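Side-chain contacts in mutT/nudix family protein (Listeria innocua, PDB 3I9X), which probably acts as a hydrolase of the Nudix family, its substrate unidentified, with this chain comprising the part that contains the Nudix domain: residues P62-G67 / R112-W117; I51-T56 / P156-H161; W69-G74 / L162-K167. One frame throughout, in Å; residues are numbered along the deposited sequence.

Interaction 1. Residues P62-G67 / R112-W117; sequences PNMEGG and RDPRGW
The guanidinium of Arg115, whose aliphatic stem packs against Met64, is gripped at one edge by Asp113, two residues earlier in the same turn, with the carboxylate oxygens close to the guanidinium plane. This is a side-on, two-point salt bridge: NE of Arg115 meets OD1 of Asp113 at 3.1 Å and NH2 of Arg115 meets OD2 of Asp113 at 3.0 Å, each oxygen using its syn lone pair. OD1 of Asp113 also accepts from N of Arg115 (2.9 Å) on its anti side, which closes an Asx turn within a type I beta turn from Asp113 to Gly116. Two donors therefore hold OD1, limiting the rotation of both side chains. OD2 of Asp113 also binds a glycerol, probably from the crystallisation liquor.

Across the contact the chemistry is purely apolar. It joins two surface loops of the Nudix domain, one leading into strand 69-75 and the other into strand 118-126, and buries 153 Å² in total. Met64 runs antiparallel alongside Pro114 and Arg115. Bends at chi2 (89°) and chi3 (44°) fold its CE back beside its own chain, still 4.0 Å from CG of Arg115; CG of Met64 comes closer, 3.7 Å from CG of Pro114.

Interaction 2. Residues I51-T56 / P156-H161; sequences IKRSLT and PLAFDH
Arg53 lays the last carbon of its stem against Ala158 and its guanidinium beside the rim of Phe159. The well-packed part is the stem, because it rests on a buried residue. CD of Arg53 is 3.8 Å from CB of Ala158 and 4.1 Å from CE1 of Phe159, so a single methylene fills the angle between the two side chains. The chain of Arg53 runs straight through chi2 and then turns at chi3 (60°), which swings the charged group out of line with the stem and across the end of the phenyl ring.

Beyond that bend the distances are similar but the fit is looser in shape, for the guanidinium of the partly exposed Arg53 meets only the rim of the ring. CZ of Phe159 lies 3.7 Å above one face of the Arg53 guanidinium, displaced toward its rim, while NH1 of Arg53 approaches the phenyl edge 3.9 Å from the same CZ. The two planes are 66° apart, so the groups are steeply inclined and not stacked. NE of Arg53 donates to Met64 O.

Phe159 is presented by a type II' beta turn from Ala158 to His161, closed by His161 N to Ala158 O (2.9 Å), and its CD1 lies over one face of the His161 ring, toward the rim. This turn leads directly into helix 161-177; Asp160 holds the N-cap position, but its side chain does not cap, and its OD2 instead pairs with Arg112. Arg53 follows the end of strand 43-52, and between them Ala158 also rests on Ala70 of strand 69-75.

Interaction 3. Residues W69-G74 / L162-K167; sequences WAVPGG and LDMLKK
Helix 161-177 packs against the mixed beta sheet of the Nudix fold, and at this point Val71, in the short break within strand 69-75, meets Met164 and Leu165 on the first turns of the helix. All three side chains are buried, and the contact is entirely apolar. Val71 points toward the helix and divides its two methyls between the two partners: CG1 of Val71 is 3.5 Å from CD2 of Leu165, tighter than usual van der Waals contact, while CG2 of Val71 is roughly 3.6 Å from CE of Met164. The same CE lies near CG1 of Val71 as well, at an approximate 4.1 Å.

A chi1 of -59° places CG1 of Val71 beside the backbone N and CG2 in the crowded position between N and the carbonyl carbon, which is how both methyls come to face the helix. Met164 extends straight at chi2 and then folds at chi3 (20°), far from a staggered value, and its SD-CE bond is short, so both CE distances are approximate. The firmer evidence for the packing is the Val71-Leu165 contact, together with the course of the Met164 chain toward the valine.

Sequence places the contact just ahead of the family's signature. Gly74 matches the first glycine of the Nudix box, which continues into helix 82-94, and the loop residues Val71 and Pro72 interrupt the strand shortly before it. Ile33 of strand 27-40 touches all three contact residues, and Leu50 of strand 43-52 also packs on Val71. The backbone at the break is held from the helix end as well: Val71 N is hydrogen-bonded to ND1 of His161, whose NE2 binds a glycerol.

In the fold
The three contacts run from surface to core. Interaction 1 joins two loops through exposed residues, its centre about 16 Å from the centre of the chain; interaction 2 is partly buried, and the centre of interaction 3 lies about 5 Å from the chain's centre. Interactions 2 and 3 share neighbouring strands 43-52 and 69-75, residues 156-161 run straight into 162-167, and Ala158 N probably hydrogen-bonds Trp69 O. Interaction 1 is tied to interaction 2 by the Arg112-Asp160 salt bridge and a probable hydrogen bond between Glu65 OE1 and Phe159 N. Chemistry follows depth: bonded charges border the apolar touch in interaction 1, an arginine meets a ring edge in interaction 2, and branched and thioether side chains alone meet in interaction 3.

Interaction 1. Residues P62-G67 / R112-W117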
loop_
_atom_site.group_PDB
_atom_site.type_symbol
_atom_site.label_atom_id
_atom_site.label_comp_id
_atom_site.label_asym_id
_atom_site.label_seq_id
_atom_site.Cartn_x
_atom_site.Cartn_y
_atom_site.Cartn_z
ATOM N N PRO A 62 -0.368 17.371 27.176
ATOM C CA PRO A 62 -0.756 16.006 26.912
ATOM C C PRO A 62 -0.566 15.565 25.452
ATOM O O PRO A 62 -0.955 16.282 24.543
ATOM C CB PRO A 62 -2.215 15.980 27.327
ATOM C CG PRO A 62 -2.253 16.927 28.511
ATOM C CD PRO A 62 -1.330 18.031 28.087
ATOM N N ASN A 63 0.058 14.400 25.267
ATOM C CA ASN A 63 0.459 13.913 23.924
ATOM C C ASN A 63 -0.751 13.286 23.263
ATOM O O ASN A 63 -1.495 12.567 23.917
ATOM C CB ASN A 63 1.611 12.873 24.047
ATOM C CG ASN A 63 2.403 12.670 22.712
ATOM O OD1 ASN A 63 2.244 13.427 21.781
ATOM N ND2 ASN A 63 3.224 11.623 22.645
ATOM N N MET A 64 -0.948 13.493 21.976
ATOM C CA MET A 64 -1.913 12.637 21.247
ATOM C C MET A 64 -1.540 11.171 21.445
ATOM O O MET A 64 -0.367 10.801 21.451
ATOM C CB MET A 64 -2.003 12.912 19.752
ATOM C CG MET A 64 -3.506 12.940 19.245
ATOM S SD MET A 64 -4.171 14.683 19.413
ATOM C CE MET A 64 -2.777 15.658 18.788
ATOM N N GLU A 65 -2.566 10.373 21.645
ATOM C CA GLU A 65 -2.424 8.979 21.982
ATOM C C GLU A 65 -1.383 8.721 23.076
ATOM O O GLU A 65 -0.750 7.677 23.067
ATOM C CB GLU A 65 -2.098 8.200 20.696
ATOM C CG GLU A 65 -3.208 8.283 19.633
ATOM C CD GLU A 65 -4.459 7.545 20.046
ATOM O OE1 GLU A 65 -4.665 6.379 19.668
ATOM O OE2 GLU A 65 -5.244 8.105 20.808
ATOM N N GLY A 66 -1.200 9.668 24.005
ATOM C CA GLY A 66 -0.165 9.546 25.014
ATOM C C GLY A 66 -0.330 8.304 25.889
ATOM O O GLY A 66 -1.450 7.871 26.199
ATOM N N GLY A 67 0.791 7.720 26.274
ATOM C CA GLY A 67 0.761 6.508 27.056
ATOM C C GLY A 67 0.321 5.224 26.353
ATOM O O GLY A 67 0.263 4.184 27.012
ATOM N N ARG A 112 -8.150 7.256 11.130
ATOM C CA ARG A 112 -7.249 6.315 11.803
ATOM C C ARG A 112 -6.289 7.039 12.727
ATOM O O ARG A 112 -5.974 6.558 13.810
ATOM C CB ARG A 112 -6.472 5.431 10.800
ATOM C CG ARG A 112 -5.711 6.168 9.686
ATOM C CD ARG A 112 -4.970 5.153 8.781
ATOM N NE ARG A 112 -4.038 4.433 9.656
ATOM C CZ ARG A 112 -2.873 4.917 10.016
ATOM N NH1 ARG A 112 -2.424 6.034 9.481
ATOM N NH2 ARG A 112 -2.142 4.264 10.898
ATOM N N ASP A 113 -5.837 8.195 12.273
ATOM C CA ASP A 113 -4.934 9.047 12.988
ATOM C C ASP A 113 -5.668 10.376 13.242
ATOM O O ASP A 113 -6.087 11.072 12.297
ATOM C CB ASP A 113 -3.685 9.270 12.143
ATOM C CG ASP A 113 -2.512 9.857 12.923
ATOM O OD1 ASP A 113 -2.696 10.843 13.681
ATOM O OD2 ASP A 113 -1.359 9.383 12.711
ATOM N N PRO A 114 -5.820 10.745 14.525
ATOM C CA PRO A 114 -6.519 12.005 14.868
ATOM C C PRO A 114 -5.758 13.238 14.440
ATOM O O PRO A 114 -6.360 14.276 14.274
ATOM C CB PRO A 114 -6.608 11.946 16.407
ATOM C CG PRO A 114 -5.450 11.007 16.818
ATOM C CD PRO A 114 -5.468 9.963 15.727
ATOM N N ARG A 115 -4.450 13.121 14.227
ATOM C CA ARG A 115 -3.638 14.256 13.846
ATOM C C ARG A 115 -3.923 14.772 12.416
ATOM O O ARG A 115 -3.530 15.888 12.081
ATOM C CB ARG A 115 -2.155 13.939 14.072
ATOM C CG ARG A 115 -1.817 13.526 15.564
ATOM C CD ARG A 115 -0.373 12.983 15.750
ATOM N NE ARG A 115 -0.063 11.822 14.889
ATOM C CZ ARG A 115 1.082 11.127 14.905
ATOM N NH1 ARG A 115 2.060 11.454 15.749
ATOM N NH2 ARG A 115 1.255 10.091 14.075
ATOM N N GLY A 116 -4.628 13.976 11.598
ATOM C CA GLY A 116 -5.064 14.374 10.243
ATOM C C GLY A 116 -5.298 13.216 9.251
ATOM O O GLY A 116 -5.678 12.111 9.628
ATOM N N TRP A 117 -5.101 13.489 7.967
ATOM C CA TRP A 117 -5.273 12.464 6.910
ATOM C C TRP A 117 -3.903 11.793 6.696
ATOM O O TRP A 117 -3.042 12.336 5.977
ATOM C CB TRP A 117 -5.805 13.136 5.629
ATOM C CG TRP A 117 -6.074 12.235 4.458
ATOM C CD1 TRP A 117 -6.126 10.885 4.454
ATOM C CD2 TRP A 117 -6.395 12.659 3.128
ATOM N NE1 TRP A 117 -6.431 10.430 3.190
ATOM C CE2 TRP A 117 -6.602 11.506 2.361
ATOM C CE3 TRP A 117 -6.534 13.910 2.518
ATOM C CZ2 TRP A 117 -6.956 11.558 1.009
ATOM C CZ3 TRP A 117 -6.870 13.969 1.163
ATOM C CH2 TRP A 117 -7.076 12.803 0.426
#

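Interaction 2. Residues I51-T56 / P156-H161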
loop_
_atom_site.group_PDB
_atom_site.type_symbol
_atom_site.label_atom_id
_atom_site.label_comp_id
_atom_site.label_asym_id
_atom_site.label_seq_id
_atom_site.Cartn_x
_atom_site.Cartn_y
_atom_site.Cartn_z
ATOM N N ILE A 51 6.491 0.295 21.344
ATOM C CA ILE A 51 7.043 1.474 21.952
ATOM C C ILE A 51 5.894 2.331 22.544
ATOM O O ILE A 51 4.948 2.763 21.853
ATOM C CB ILE A 51 7.832 2.286 20.924
ATOM C CG1 ILE A 51 8.934 1.415 20.257
ATOM C CG2 ILE A 51 8.430 3.553 21.566
ATOM C CD1 ILE A 51 9.773 2.183 19.242
ATOM N N LYS A 52 5.968 2.579 23.843
ATOM C CA LYS A 52 4.865 3.334 24.495
ATOM C C LYS A 52 5.025 4.799 24.151
ATOM O O LYS A 52 6.105 5.350 24.295
ATOM C CB LYS A 52 4.919 3.125 25.980
ATOM C CG LYS A 52 3.764 3.707 26.802
ATOM C CD LYS A 52 4.114 3.570 28.278
ATOM C CE LYS A 52 3.074 2.781 29.050
ATOM N NZ LYS A 52 3.636 2.344 30.361
ATOM N N ARG A 53 3.966 5.421 23.655
ATOM C CA ARG A 53 4.005 6.871 23.419
ATOM C C ARG A 53 4.130 7.645 24.735
ATOM O O ARG A 53 3.481 7.317 25.721
ATOM C CB ARG A 53 2.780 7.338 22.667
ATOM C CG ARG A 53 2.756 6.840 21.192
ATOM C CD ARG A 53 1.535 7.347 20.480
ATOM N NE ARG A 53 1.474 8.813 20.446
ATOM C CZ ARG A 53 2.171 9.593 19.621
ATOM N NH1 ARG A 53 2.993 9.083 18.710
ATOM N NH2 ARG A 53 2.039 10.899 19.701
ATOM N N SER A 54 5.006 8.627 24.727
ATOM C CA SER A 54 5.144 9.572 25.824
ATOM C C SER A 54 3.793 10.147 26.283
ATOM O O SER A 54 2.880 10.349 25.481
ATOM C CB SER A 54 6.095 10.724 25.415
ATOM O OG SER A 54 6.240 11.667 26.476
ATOM N N LEU A 55 3.673 10.408 27.580
ATOM C CA LEU A 55 2.517 11.190 28.120
ATOM C C LEU A 55 2.428 12.613 27.570
ATOM O O LEU A 55 1.333 13.151 27.381
ATOM C CB LEU A 55 2.531 11.211 29.667
ATOM C CG LEU A 55 2.374 9.828 30.357
ATOM C CD1 LEU A 55 2.597 9.929 31.870
ATOM C CD2 LEU A 55 1.043 9.191 30.041
ATOM N N THR A 56 3.567 13.207 27.259
ATOM C CA THR A 56 3.590 14.552 26.756
ATOM C C THR A 56 4.217 14.726 25.386
ATOM O O THR A 56 5.098 13.968 24.985
ATOM C CB THR A 56 4.383 15.440 27.685
ATOM O OG1 THR A 56 5.598 14.758 28.029
ATOM C CG2 THR A 56 3.580 15.701 28.945
ATOM N N PRO A 156 -3.282 -1.347 25.580
ATOM C CA PRO A 156 -3.802 -0.109 25.038
ATOM C C PRO A 156 -2.911 0.393 23.893
ATOM O O PRO A 156 -1.797 0.873 24.147
ATOM C CB PRO A 156 -3.770 0.857 26.230
ATOM C CG PRO A 156 -2.707 0.302 27.154
ATOM C CD PRO A 156 -2.561 -1.164 26.859
ATOM N N LEU A 157 -3.416 0.263 22.655
ATOM C CA LEU A 157 -2.636 0.479 21.431
ATOM C C LEU A 157 -2.992 1.789 20.729
ATOM O O LEU A 157 -4.163 2.102 20.560
ATOM C CB LEU A 157 -2.844 -0.704 20.474
ATOM C CG LEU A 157 -2.141 -2.031 20.822
ATOM C CD1 LEU A 157 -2.708 -3.173 20.038
ATOM C CD2 LEU A 157 -0.629 -1.971 20.606
ATOM N N ALA A 158 -1.986 2.538 20.300
ATOM C CA ALA A 158 -2.182 3.803 19.609
ATOM C C ALA A 158 -2.828 3.638 18.209
ATOM O O ALA A 158 -2.619 2.619 17.525
ATOM C CB ALA A 158 -0.829 4.555 19.499
ATOM N N PHE A 159 -3.657 4.611 17.826
ATOM C CA PHE A 159 -4.155 4.766 16.440
ATOM C C PHE A 159 -4.910 3.524 16.049
ATOM O O PHE A 159 -5.721 3.012 16.841
ATOM C CB PHE A 159 -2.989 5.024 15.455
ATOM C CG PHE A 159 -2.009 6.088 15.913
ATOM C CD1 PHE A 159 -0.700 5.746 16.252
ATOM C CD2 PHE A 159 -2.375 7.431 15.952
ATOM C CE1 PHE A 159 0.216 6.710 16.663
ATOM C CE2 PHE A 159 -1.458 8.397 16.383
ATOM C CZ PHE A 159 -0.175 8.034 16.734
ATOM N N ASP A 160 -4.693 3.021 14.837
ATOM C CA ASP A 160 -5.335 1.757 14.457
ATOM C C ASP A 160 -4.389 0.590 14.643
ATOM O O ASP A 160 -4.548 -0.439 13.981
ATOM C CB ASP A 160 -5.856 1.796 12.997
ATOM C CG ASP A 160 -4.797 2.162 11.992
ATOM O OD1 ASP A 160 -3.645 2.491 12.355
ATOM O OD2 ASP A 160 -5.137 2.204 10.803
ATOM N N HIS A 161 -3.387 0.726 15.502
ATOM C CA HIS A 161 -2.347 -0.290 15.553
ATOM C C HIS A 161 -2.798 -1.677 15.984
ATOM O O HIS A 161 -2.103 -2.660 15.637
ATOM C CB HIS A 161 -1.109 0.169 16.318
ATOM C CG HIS A 161 -0.342 1.210 15.591
ATOM N ND1 HIS A 161 0.898 1.669 15.997
ATOM C CD2 HIS A 161 -0.662 1.913 14.483
ATOM C CE1 HIS A 161 1.311 2.601 15.157
ATOM N NE2 HIS A 161 0.383 2.761 14.222
#

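Interaction 3. Residues W69-G74 / L162-K167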
loop_
_atom_site.group_PDB
_atom_site.type_symbol
_atom_site.label_atom_id
_atom_site.label_comp_id
_atom_site.label_asym_id
_atom_site.label_seq_id
_atom_site.Cartn_x
_atom_site.Cartn_y
_atom_site.Cartn_z
ATOM N N TRP A 69 0.659 2.135 23.443
ATOM C CA TRP A 69 1.712 1.384 22.731
ATOM C C TRP A 69 1.553 1.485 21.211
ATOM O O TRP A 69 0.453 1.390 20.676
ATOM C CB TRP A 69 1.672 -0.079 23.196
ATOM C CG TRP A 69 2.066 -0.252 24.616
ATOM C CD1 TRP A 69 1.230 -0.287 25.715
ATOM C CD2 TRP A 69 3.394 -0.418 25.123
ATOM N NE1 TRP A 69 1.971 -0.459 26.863
ATOM C CE2 TRP A 69 3.294 -0.520 26.540
ATOM C CE3 TRP A 69 4.661 -0.451 24.530
ATOM C CZ2 TRP A 69 4.406 -0.662 27.364
ATOM C CZ3 TRP A 69 5.779 -0.607 25.355
ATOM C CH2 TRP A 69 5.631 -0.729 26.762
ATOM N N ALA A 70 2.659 1.685 20.513
ATOM C CA ALA A 70 2.654 1.823 19.071
ATOM C C ALA A 70 3.766 0.952 18.481
ATOM O O ALA A 70 4.804 0.756 19.127
ATOM C CB ALA A 70 2.917 3.280 18.665
ATOM N N VAL A 71 3.562 0.497 17.243
ATOM C CA VAL A 71 4.656 -0.139 16.514
ATOM C C VAL A 71 5.713 0.900 16.206
ATOM O O VAL A 71 5.412 2.066 16.058
ATOM C CB VAL A 71 4.188 -0.874 15.232
ATOM C CG1 VAL A 71 3.184 -1.910 15.631
ATOM C CG2 VAL A 71 3.638 0.109 14.140
ATOM N N PRO A 72 6.955 0.482 16.105
ATOM C CA PRO A 72 7.939 1.385 15.524
ATOM C C PRO A 72 7.564 1.862 14.111
ATOM O O PRO A 72 6.900 1.136 13.351
ATOM C CB PRO A 72 9.176 0.518 15.430
ATOM C CG PRO A 72 8.888 -0.648 16.415
ATOM C CD PRO A 72 7.482 -0.858 16.327
ATOM N N GLY A 73 7.987 3.088 13.793
ATOM C CA GLY A 73 7.815 3.650 12.460
ATOM C C GLY A 73 8.097 5.132 12.448
ATOM O O GLY A 73 8.552 5.695 13.439
ATOM N N GLY A 74 7.814 5.774 11.325
ATOM C CA GLY A 74 8.032 7.216 11.190
ATOM C C GLY A 74 7.451 7.738 9.898
ATOM O O GLY A 74 6.957 6.949 9.050
ATOM N N LEU A 162 -3.929 -1.772 16.689
ATOM C CA LEU A 162 -4.533 -3.053 16.978
ATOM C C LEU A 162 -4.916 -3.763 15.661
ATOM O O LEU A 162 -4.733 -4.982 15.515
ATOM C CB LEU A 162 -5.795 -2.910 17.827
ATOM C CG LEU A 162 -6.460 -4.274 18.127
ATOM C CD1 LEU A 162 -5.445 -5.251 18.716
ATOM C CD2 LEU A 162 -7.766 -4.193 19.028
ATOM N N ASP A 163 -5.499 -2.996 14.738
ATOM C CA ASP A 163 -5.847 -3.517 13.419
ATOM C C ASP A 163 -4.613 -3.960 12.649
ATOM O O ASP A 163 -4.622 -5.037 12.037
ATOM C CB ASP A 163 -6.614 -2.477 12.614
ATOM C CG ASP A 163 -7.993 -2.250 13.173
ATOM O OD1 ASP A 163 -8.547 -3.231 13.748
ATOM O OD2 ASP A 163 -8.522 -1.118 13.071
ATOM N N MET A 164 -3.560 -3.145 12.691
ATOM C CA MET A 164 -2.281 -3.514 12.098
ATOM C C MET A 164 -1.770 -4.854 12.697
ATOM O O MET A 164 -1.379 -5.745 11.955
ATOM C CB MET A 164 -1.212 -2.444 12.278
ATOM C CG MET A 164 -1.255 -1.169 11.383
ATOM S SD MET A 164 0.306 -0.246 11.529
ATOM C CE MET A 164 1.134 -1.532 12.087
ATOM N N LEU A 165 -1.785 -5.006 14.019
ATOM C CA LEU A 165 -1.229 -6.203 14.615
ATOM C C LEU A 165 -2.051 -7.434 14.293
ATOM O O LEU A 165 -1.471 -8.496 14.120
ATOM C CB LEU A 165 -1.047 -6.155 16.135
ATOM C CG LEU A 165 -0.253 -5.083 16.868
ATOM C CD1 LEU A 165 0.125 -5.645 18.257
ATOM C CD2 LEU A 165 0.941 -4.526 16.144
ATOM N N LYS A 166 -3.382 -7.313 14.274
ATOM C CA LYS A 166 -4.250 -8.438 13.939
ATOM C C LYS A 166 -4.057 -8.881 12.497
ATOM O O LYS A 166 -3.976 -10.082 12.247
ATOM C CB LYS A 166 -5.733 -8.101 14.179
ATOM C CG LYS A 166 -6.117 -7.993 15.645
ATOM C CD LYS A 166 -7.577 -7.554 15.819
ATOM C CE LYS A 166 -8.225 -8.241 17.021
ATOM N NZ LYS A 166 -9.658 -7.794 17.233
ATOM N N LYS A 167 -3.957 -7.943 11.546
ATOM C CA LYS A 167 -3.683 -8.334 10.155
ATOM C C LYS A 167 -2.232 -8.902 9.956
ATOM O O LYS A 167 -1.996 -9.769 9.096
ATOM C CB LYS A 167 -3.978 -7.200 9.182
#